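LP04448p (Drosophila melanogaster, PDB 2QK2) probably binds tubulin through this TOG domain, one of several in a protein thought to track microtubule plus ends and promote their growth. Local coordinates at residues L104-K110 / S148-T153; I138-L142 / T153-I157; L161-P166 / T202-M207. One frame throughout, in Å; residues are numbered along the deposited sequence.

Interaction 1 of 3, residues L104-K110 / S148-T153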
loop_
_atom_site.group_PDB
_atom_site.type_symbol
_atom_site.label_atom_id
_atom_site.label_comp_id
_atom_site.label_asym_id
_atom_site.label_seq_id
_atom_site.Cartn_x
_atom_site.Cartn_y
_atom_site.Cartn_z
ATOM N N LEU A 104 5.126 -4.203 2.643
ATOM C CA LEU A 104 4.955 -5.412 1.835
ATOM C C LEU A 104 5.421 -6.667 2.574
ATOM O O LEU A 104 4.723 -7.682 2.589
ATOM C CB LEU A 104 5.710 -5.285 0.507
ATOM C CG LEU A 104 5.143 -4.260 -0.484
ATOM C CD1 LEU A 104 6.077 -4.117 -1.680
ATOM C CD2 LEU A 104 3.754 -4.689 -0.925
ATOM N N GLU A 105 6.598 -6.597 3.186
ATOM C CA GLU A 105 7.130 -7.736 3.926
ATOM C C GLU A 105 6.264 -8.119 5.120
ATOM O O GLU A 105 6.221 -9.284 5.521
ATOM C CB GLU A 105 8.551 -7.440 4.396
ATOM C CG GLU A 105 9.603 -7.737 3.344
ATOM C CD GLU A 105 10.976 -7.220 3.726
ATOM O OE1 GLU A 105 11.326 -7.300 4.928
ATOM O OE2 GLU A 105 11.708 -6.748 2.822
ATOM N N LYS A 106 5.564 -7.141 5.683
ATOM C CA LYS A 106 4.718 -7.407 6.830
ATOM C C LYS A 106 3.463 -8.185 6.439
ATOM O O LYS A 106 2.713 -8.644 7.304
ATOM C CB LYS A 106 4.355 -6.096 7.535
ATOM C CG LYS A 106 3.671 -6.295 8.880
ATOM C CD LYS A 106 4.497 -7.189 9.816
ATOM C CE LYS A 106 3.697 -7.546 11.062
ATOM N NZ LYS A 106 4.422 -8.482 11.964
ATOM N N PHE A 107 3.231 -8.347 5.136
ATOM C CA PHE A 107 2.070 -9.108 4.693
ATOM C C PHE A 107 2.243 -10.596 4.985
ATOM O O PHE A 107 1.421 -11.415 4.577
ATOM C CB PHE A 107 1.786 -8.874 3.203
ATOM C CG PHE A 107 0.936 -7.659 2.940
ATOM C CD1 PHE A 107 1.392 -6.635 2.119
ATOM C CD2 PHE A 107 -0.311 -7.528 3.545
ATOM C CE1 PHE A 107 0.618 -5.495 1.906
ATOM C CE2 PHE A 107 -1.092 -6.393 3.339
ATOM C CZ PHE A 107 -0.626 -5.374 2.517
ATOM N N LYS A 108 3.316 -10.948 5.689
ATOM C CA LYS A 108 3.537 -12.339 6.071
ATOM C C LYS A 108 2.533 -12.610 7.193
ATOM O O LYS A 108 2.160 -13.753 7.452
ATOM C CB LYS A 108 4.961 -12.549 6.588
ATOM C CG LYS A 108 5.302 -11.667 7.772
ATOM C CD LYS A 108 6.630 -12.044 8.411
ATOM C CE LYS A 108 6.969 -11.077 9.540
ATOM N NZ LYS A 108 5.819 -10.910 10.489
ATOM N N GLU A 109 2.101 -11.536 7.851
ATOM C CA GLU A 109 1.123 -11.622 8.929
ATOM C C GLU A 109 -0.249 -11.788 8.278
ATOM O O GLU A 109 -0.651 -10.963 7.460
ATOM C CB GLU A 109 1.160 -10.342 9.768
ATOM C CG GLU A 109 0.038 -10.225 10.783
ATOM C CD GLU A 109 0.034 -11.374 11.767
ATOM O OE1 GLU A 109 -0.905 -12.195 11.722
ATOM O OE2 GLU A 109 0.977 -11.460 12.580
ATOM N N LYS A 110 -0.973 -12.837 8.651
ATOM C CA LYS A 110 -2.275 -13.096 8.046
ATOM C C LYS A 110 -3.510 -12.664 8.828
ATOM O O LYS A 110 -4.620 -12.731 8.304
ATOM C CB LYS A 110 -2.389 -14.579 7.689
ATOM C CG LYS A 110 -1.282 -15.063 6.760
ATOM C CD LYS A 110 -1.515 -16.493 6.288
ATOM C CE LYS A 110 -2.730 -16.579 5.376
ATOM N NZ LYS A 110 -2.911 -17.945 4.799
ATOM N N SER A 148 1.735 -15.473 1.213
ATOM C CA SER A 148 0.894 -14.358 1.635
ATOM C C SER A 148 1.418 -13.024 1.115
ATOM O O SER A 148 0.638 -12.158 0.710
ATOM C CB SER A 148 0.800 -14.315 3.160
ATOM O OG SER A 148 0.020 -15.396 3.638
ATOM N N VAL A 149 2.736 -12.860 1.133
ATOM C CA VAL A 149 3.349 -11.628 0.648
ATOM C C VAL A 149 3.152 -11.515 -0.862
ATOM O O VAL A 149 2.772 -10.455 -1.359
ATOM C CB VAL A 149 4.859 -11.580 0.979
ATOM C CG1 VAL A 149 5.524 -10.395 0.268
ATOM C CG2 VAL A 149 5.051 -11.469 2.494
ATOM N N LYS A 150 3.397 -12.606 -1.587
ATOM C CA LYS A 150 3.230 -12.595 -3.038
ATOM C C LYS A 150 1.812 -12.190 -3.409
ATOM O O LYS A 150 1.602 -11.351 -4.285
ATOM C CB LYS A 150 3.498 -13.977 -3.646
ATOM C CG LYS A 150 4.924 -14.492 -3.547
ATOM C CD LYS A 150 5.113 -15.597 -4.580
ATOM C CE LYS A 150 6.396 -16.370 -4.388
ATOM N NZ LYS A 150 6.237 -17.327 -3.262
ATOM N N SER A 151 0.839 -12.802 -2.746
ATOM C CA SER A 151 -0.559 -12.513 -3.025
ATOM C C SER A 151 -0.924 -11.058 -2.742
ATOM O O SER A 151 -1.490 -10.377 -3.598
ATOM C CB SER A 151 -1.463 -13.432 -2.198
ATOM O OG SER A 151 -2.823 -13.085 -2.387
ATOM N N GLU A 152 -0.605 -10.586 -1.539
ATOM C CA GLU A 152 -0.931 -9.209 -1.167
ATOM C C GLU A 152 -0.174 -8.201 -2.022
ATOM O O GLU A 152 -0.658 -7.095 -2.255
ATOM C CB GLU A 152 -0.646 -8.964 0.315
ATOM C CG GLU A 152 -1.612 -9.676 1.282
ATOM C CD GLU A 152 -3.059 -9.210 1.147
ATOM O OE1 GLU A 152 -3.291 -7.994 0.941
ATOM O OE2 GLU A 152 -3.973 -10.060 1.265
ATOM N N THR A 153 1.009 -8.579 -2.498
ATOM C CA THR A 153 1.772 -7.676 -3.346
ATOM C C THR A 153 1.029 -7.551 -4.679
ATOM O O THR A 153 0.869 -6.453 -5.208
ATOM C CB THR A 153 3.205 -8.197 -3.606
ATOM O OG1 THR A 153 3.921 -8.278 -2.367
ATOM C CG2 THR A 153 3.956 -7.253 -4.539
#
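The end of helix 93-105 and the turn that follows it lie against the start of helix 147-161, the second helix of the next HEAT repeat; the backbones come closest at Phe107 and Val149, whose CA atoms are 4.9 Å apart. The aromatic contribution comes from Phe107, whose CA-to-CB bond points toward the helix. Glu152 CB sits over one face of the Phe107 ring, 3.5 Å from its centroid and 20° off the normal, a CH-pi contact. The carboxylate of Glu152 turns elsewhere, to a salt bridge with Arg119 on helix 112-126.

The apolar contact is Val149 CG2 with Phe107 CB at 4.2 Å. Other methyls pack on polar atoms: Val149 CG1 lies 3.7 Å from Leu104 O, and Leu104 CD2 lies 3.9 Å from Thr153 OG1.

Toward the surface, Ser148 CB approaches Phe107 O at 3.3 Å, and Lys110 CD passes Ser148 OG at 3.3 Å. The turn joins the two helices of its repeat, consistent with a place on the edge that TOG domains use for tubulin. No hydrogen bond spans the two segments: shape and dispersion hold the turn, while Glu152 pairs with Arg119 and Thr153 OG1 bonds to Val149 O in its own helix and to Ser141 OG.

Interaction 2 of 3, residues I138-L142 / T153-I157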
loop_
_atom_site.group_PDB
_atom_site.type_symbol
_atom_site.label_atom_id
_atom_site.label_comp_id
_atom_site.label_asym_id
_atom_site.label_seq_id
_atom_site.Cartn_x
_atom_site.Cartn_y
_atom_site.Cartn_z
ATOM N N ILE A 138 8.515 -3.454 -5.288
ATOM C CA ILE A 138 7.353 -4.230 -5.709
ATOM C C ILE A 138 7.763 -5.551 -6.348
ATOM O O ILE A 138 7.317 -6.618 -5.927
ATOM C CB ILE A 138 6.487 -3.430 -6.710
ATOM C CG1 ILE A 138 5.938 -2.178 -6.020
ATOM C CG2 ILE A 138 5.349 -4.302 -7.242
ATOM C CD1 ILE A 138 5.075 -1.303 -6.911
ATOM N N VAL A 139 8.623 -5.478 -7.359
ATOM C CA VAL A 139 9.085 -6.671 -8.059
ATOM C C VAL A 139 9.811 -7.622 -7.113
ATOM O O VAL A 139 9.604 -8.835 -7.154
ATOM C CB VAL A 139 10.011 -6.283 -9.244
ATOM C CG1 VAL A 139 10.626 -7.524 -9.875
ATOM C CG2 VAL A 139 9.206 -5.517 -10.286
ATOM N N GLU A 140 10.660 -7.071 -6.252
ATOM C CA GLU A 140 11.390 -7.893 -5.298
ATOM C C GLU A 140 10.410 -8.627 -4.383
ATOM O O GLU A 140 10.612 -9.791 -4.048
ATOM C CB GLU A 140 12.329 -7.020 -4.462
ATOM C CG GLU A 140 13.171 -7.787 -3.460
ATOM C CD GLU A 140 14.054 -6.872 -2.627
ATOM O OE1 GLU A 140 14.895 -6.156 -3.220
ATOM O OE2 GLU A 140 13.906 -6.865 -1.383
ATOM N N SER A 141 9.338 -7.943 -3.994
ATOM C CA SER A 141 8.344 -8.538 -3.111
ATOM C C SER A 141 7.578 -9.682 -3.780
ATOM O O SER A 141 7.173 -10.633 -3.111
ATOM C CB SER A 141 7.370 -7.465 -2.623
ATOM O OG SER A 141 6.524 -7.980 -1.614
ATOM N N LEU A 142 7.372 -9.595 -5.095
ATOM C CA LEU A 142 6.666 -10.658 -5.810
ATOM C C LEU A 142 7.505 -11.934 -5.805
ATOM O O LEU A 142 7.017 -13.011 -6.152
ATOM C CB LEU A 142 6.364 -10.240 -7.253
ATOM C CG LEU A 142 5.179 -9.284 -7.438
ATOM C CD1 LEU A 142 5.075 -8.877 -8.901
ATOM C CD2 LEU A 142 3.890 -9.963 -6.978
ATOM N N THR A 153 1.009 -8.579 -2.498
ATOM C CA THR A 153 1.772 -7.676 -3.346
ATOM C C THR A 153 1.029 -7.551 -4.679
ATOM O O THR A 153 0.869 -6.453 -5.208
ATOM C CB THR A 153 3.205 -8.197 -3.606
ATOM O OG1 THR A 153 3.921 -8.278 -2.367
ATOM C CG2 THR A 153 3.956 -7.253 -4.539
ATOM N N ALA A 154 0.557 -8.678 -5.209
ATOM C CA ALA A 154 -0.175 -8.664 -6.475
ATOM C C ALA A 154 -1.476 -7.888 -6.326
ATOM O O ALA A 154 -1.871 -7.158 -7.227
ATOM C CB ALA A 154 -0.471 -10.097 -6.940
ATOM N N LEU A 155 -2.150 -8.054 -5.192
ATOM C CA LEU A 155 -3.404 -7.344 -4.954
ATOM C C LEU A 155 -3.131 -5.846 -4.798
ATOM O O LEU A 155 -3.945 -5.005 -5.205
ATOM C CB LEU A 155 -4.097 -7.893 -3.708
ATOM C CG LEU A 155 -4.647 -9.326 -3.848
ATOM C CD1 LEU A 155 -5.204 -9.793 -2.507
ATOM C CD2 LEU A 155 -5.735 -9.361 -4.928
ATOM N N PHE A 156 -1.989 -5.516 -4.204
ATOM C CA PHE A 156 -1.607 -4.111 -4.039
ATOM C C PHE A 156 -1.470 -3.484 -5.433
ATOM O O PHE A 156 -1.934 -2.375 -5.679
ATOM C CB PHE A 156 -0.276 -4.002 -3.286
ATOM C CG PHE A 156 0.420 -2.676 -3.473
ATOM C CD1 PHE A 156 -0.175 -1.497 -3.043
ATOM C CD2 PHE A 156 1.666 -2.615 -4.091
ATOM C CE1 PHE A 156 0.462 -0.267 -3.224
ATOM C CE2 PHE A 156 2.313 -1.391 -4.278
ATOM C CZ PHE A 156 1.709 -0.218 -3.843
ATOM N N ILE A 157 -0.826 -4.208 -6.342
ATOM C CA ILE A 157 -0.645 -3.736 -7.716
ATOM C C ILE A 157 -2.003 -3.522 -8.399
ATOM O O ILE A 157 -2.209 -2.525 -9.106
ATOM C CB ILE A 157 0.204 -4.747 -8.522
ATOM C CG1 ILE A 157 1.633 -4.776 -7.955
ATOM C CG2 ILE A 157 0.217 -4.379 -9.998
ATOM C CD1 ILE A 157 2.514 -5.852 -8.559
#
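Ile138 begins the contact inside one HEAT repeat, where helix 131-141 packs on its partner helix 147-161. Its side chain branches between two residues of that partner: Ile138 CD1 meets the Phe156 ring at the edge, 3.8 Å from Phe156 CE2, and Ile138 CG2 lies 3.5 Å from Ile157 CD1. Its backbone contributes as well, Ile138 O standing 3.7 Å from Thr153 CG2.

One turn later, Ser141 points its CA-to-CB bond toward the facing helix, and Ser141 OG and Thr153 OG1 lie at hydrogen-bonding distance, 2.7 Å. No other hydrogen bond is found between the two segments. Thr153 OG1 also donates to Val149 O in its own helix, so its hydroxyl can tie the helix backbone to the neighbouring helix. Leu104, from helix 93-105 of the preceding repeat, touches both Ser141 and Thr153.

Leu142 ends the segment where the chain turns toward the second helix. Leu142 CA is 6.2 Å from Thr153 CA. Leu142 CD2 packs 3.6 Å from Thr153 CG2 and 4.4 Å from Ala154 CB, and Leu142 CD1 lies 4.0 Å from Ile157 CD1; on its other contacts it reaches Ser180 and Leu181 of helix 171-185.

Ile138, Ser141 and Leu142 thus form one stripe facing the matching stripe of Thr153, Phe156 and Ile157. Every touching residue is buried, so the two hydroxyls, within an otherwise aliphatic and aromatic interface, can probably be satisfied by each other and by Val149 O.

Interaction 3 of 3, residues L161-P166 / T202-M207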
loop_
_atom_site.group_PDB
_atom_site.type_symbol
_atom_site.label_atom_id
_atom_site.label_comp_id
_atom_site.label_asym_id
_atom_site.label_seq_id
_atom_site.Cartn_x
_atom_site.Cartn_y
_atom_site.Cartn_z
ATOM N N LEU A 161 -3.209 0.071 -9.697
ATOM C CA LEU A 161 -3.491 0.298 -11.110
ATOM C C LEU A 161 -4.824 1.001 -11.369
ATOM O O LEU A 161 -4.941 1.773 -12.325
ATOM C CB LEU A 161 -3.426 -1.031 -11.877
ATOM C CG LEU A 161 -2.016 -1.619 -12.022
ATOM C CD1 LEU A 161 -2.090 -3.036 -12.592
ATOM C CD2 LEU A 161 -1.174 -0.727 -12.930
ATOM N N THR A 162 -5.819 0.755 -10.520
ATOM C CA THR A 162 -7.118 1.397 -10.697
ATOM C C THR A 162 -7.022 2.905 -10.456
ATOM O O THR A 162 -7.957 3.649 -10.755
ATOM C CB THR A 162 -8.183 0.839 -9.730
ATOM O OG1 THR A 162 -7.817 1.165 -8.385
ATOM C CG2 THR A 162 -8.310 -0.672 -9.873
ATOM N N ARG A 163 -5.895 3.353 -9.910
ATOM C CA ARG A 163 -5.700 4.775 -9.633
ATOM C C ARG A 163 -4.407 5.267 -10.260
ATOM O O ARG A 163 -3.728 6.138 -9.711
ATOM C CB ARG A 163 -5.651 5.017 -8.124
ATOM C CG ARG A 163 -6.911 4.594 -7.394
ATOM C CD ARG A 163 -6.730 4.695 -5.891
ATOM N NE ARG A 163 -7.821 4.042 -5.171
ATOM C CZ ARG A 163 -9.063 4.508 -5.106
ATOM N NH1 ARG A 163 -9.380 5.645 -5.716
ATOM N NH2 ARG A 163 -9.990 3.831 -4.440
ATOM N N THR A 164 -4.065 4.707 -11.412
ATOM C CA THR A 164 -2.841 5.087 -12.093
ATOM C C THR A 164 -3.109 5.620 -13.497
ATOM O O THR A 164 -3.983 5.126 -14.201
ATOM C CB THR A 164 -1.882 3.883 -12.183
ATOM O OG1 THR A 164 -1.656 3.360 -10.867
ATOM C CG2 THR A 164 -0.552 4.297 -12.786
ATOM N N GLN A 165 -2.358 6.643 -13.892
ATOM C CA GLN A 165 -2.494 7.217 -15.223
ATOM C C GLN A 165 -1.797 6.282 -16.209
ATOM O O GLN A 165 -0.687 5.812 -15.951
ATOM C CB GLN A 165 -1.829 8.596 -15.290
ATOM C CG GLN A 165 -2.597 9.714 -14.609
ATOM C CD GLN A 165 -3.971 9.914 -15.214
ATOM O OE1 GLN A 165 -4.123 9.951 -16.435
ATOM N NE2 GLN A 165 -4.979 10.049 -14.362
ATOM N N PRO A 166 -2.438 5.998 -17.352
ATOM C CA PRO A 166 -1.812 5.109 -18.333
ATOM C C PRO A 166 -0.414 5.591 -18.713
ATOM O O PRO A 166 0.492 4.781 -18.922
ATOM C CB PRO A 166 -2.785 5.153 -19.505
ATOM C CG PRO A 166 -4.116 5.321 -18.816
ATOM C CD PRO A 166 -3.795 6.383 -17.779
ATOM N N THR A 202 -6.488 -6.133 -14.339
ATOM C CA THR A 202 -6.616 -4.702 -14.110
ATOM C C THR A 202 -5.637 -3.979 -15.027
ATOM O O THR A 202 -5.951 -2.923 -15.578
ATOM C CB THR A 202 -6.326 -4.352 -12.631
ATOM O OG1 THR A 202 -7.171 -5.146 -11.787
ATOM C CG2 THR A 202 -6.608 -2.877 -12.365
ATOM N N LEU A 203 -4.454 -4.560 -15.203
ATOM C CA LEU A 203 -3.445 -3.970 -16.068
ATOM C C LEU A 203 -3.958 -3.848 -17.501
ATOM O O LEU A 203 -3.695 -2.852 -18.173
ATOM C CB LEU A 203 -2.169 -4.811 -16.055
ATOM C CG LEU A 203 -1.027 -4.277 -16.926
ATOM C CD1 LEU A 203 -0.593 -2.902 -16.415
ATOM C CD2 LEU A 203 0.145 -5.249 -16.895
ATOM N N ILE A 204 -4.679 -4.865 -17.972
ATOM C CA ILE A 204 -5.226 -4.845 -19.328
ATOM C C ILE A 204 -6.331 -3.791 -19.408
ATOM O O ILE A 204 -6.440 -3.055 -20.397
ATOM C CB ILE A 204 -5.822 -6.223 -19.731
ATOM C CG1 ILE A 204 -4.733 -7.301 -19.712
ATOM C CG2 ILE A 204 -6.431 -6.134 -21.122
ATOM C CD1 ILE A 204 -5.247 -8.686 -20.081
ATOM N N LYS A 205 -7.150 -3.729 -18.362
ATOM C CA LYS A 205 -8.229 -2.751 -18.282
ATOM C C LYS A 205 -7.669 -1.338 -18.451
ATOM O O LYS A 205 -8.252 -0.507 -19.143
ATOM C CB LYS A 205 -8.928 -2.845 -16.925
ATOM C CG LYS A 205 -10.428 -3.051 -17.005
ATOM C CD LYS A 205 -11.132 -1.874 -17.654
ATOM C CE LYS A 205 -12.534 -2.269 -18.117
ATOM N NZ LYS A 205 -13.312 -3.028 -17.087
ATOM N N LEU A 206 -6.526 -1.074 -17.827
ATOM C CA LEU A 206 -5.908 0.246 -17.894
ATOM C C LEU A 206 -5.095 0.540 -19.154
ATOM O O LEU A 206 -5.208 1.624 -19.725
ATOM C CB LEU A 206 -4.997 0.462 -16.679
ATOM C CG LEU A 206 -4.247 1.803 -16.610
ATOM C CD1 LEU A 206 -5.227 2.910 -16.245
ATOM C CD2 LEU A 206 -3.132 1.730 -15.577
HETATM N N MSE A 207 -4.270 -0.410 -19.581
HETATM C CA MSE A 207 -3.413 -0.189 -20.735
HETATM C C MSE A 207 -3.976 -0.629 -22.082
HETATM O O MSE A 207 -3.459 -0.224 -23.124
HETATM C CB MSE A 207 -2.052 -0.864 -20.511
HETATM C CG MSE A 207 -1.340 -0.447 -19.226
HETATM SE SE MSE A 207 -1.042 1.473 -19.083
HETATM C CE MSE A 207 0.447 1.644 -20.303
#
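This is a buried, apolar contact between successive HEAT repeats: the loop leaving helix 147-161 lies against the last turns of helix 190-207, the second helix of the next repeat. Leu206 is central, its CA-to-CB bond directed toward the loop. Leu206 CD2 lies 4.1 Å from Leu161 CD2, and Leu206 CD1 lies 3.7 Å from Pro166 CG and 3.3 Å from Thr164 O. At one end, Leu161 CD1 packs 3.9 Å from Leu203 CB, and Thr202 CG2 touches Leu161 CB and Thr162 CG2, each at 3.7 Å. At the other, Met207, present as selenomethionine, places SE 4.1 Å from Pro166 CB. The threonine hydroxyls turn to other partners: Thr202 to Glu198 O, Thr162 to Arg159 O, Thr164 to Ala160 O and Tyr126 OH. Such stacking of second helices and the loops leaving them, repeat on repeat, is characteristic of the HEAT-repeat solenoid of a TOG domain.

Overall arrangement
Helix 147-161 and the loop after it serve all three contacts: its start in interaction 1, its middle in interaction 2, and the chain beyond it in interaction 3. Interaction 2 joins the two helices of one HEAT repeat and is wholly buried, whereas 1 and 3 bind that repeat to the preceding and the following one. Interactions 1 and 2 share Thr153 and touch directly, Val149 and Leu104 packing on Ser141. Interaction 1 is partly exposed and mixes ring, methylene and lysine, along the edge of within-repeat turns through which TOG domains of this family typically engage tubulin. Interaction 3 is mainly aliphatic, and only interaction 2 pairs two hydroxyls across its segments.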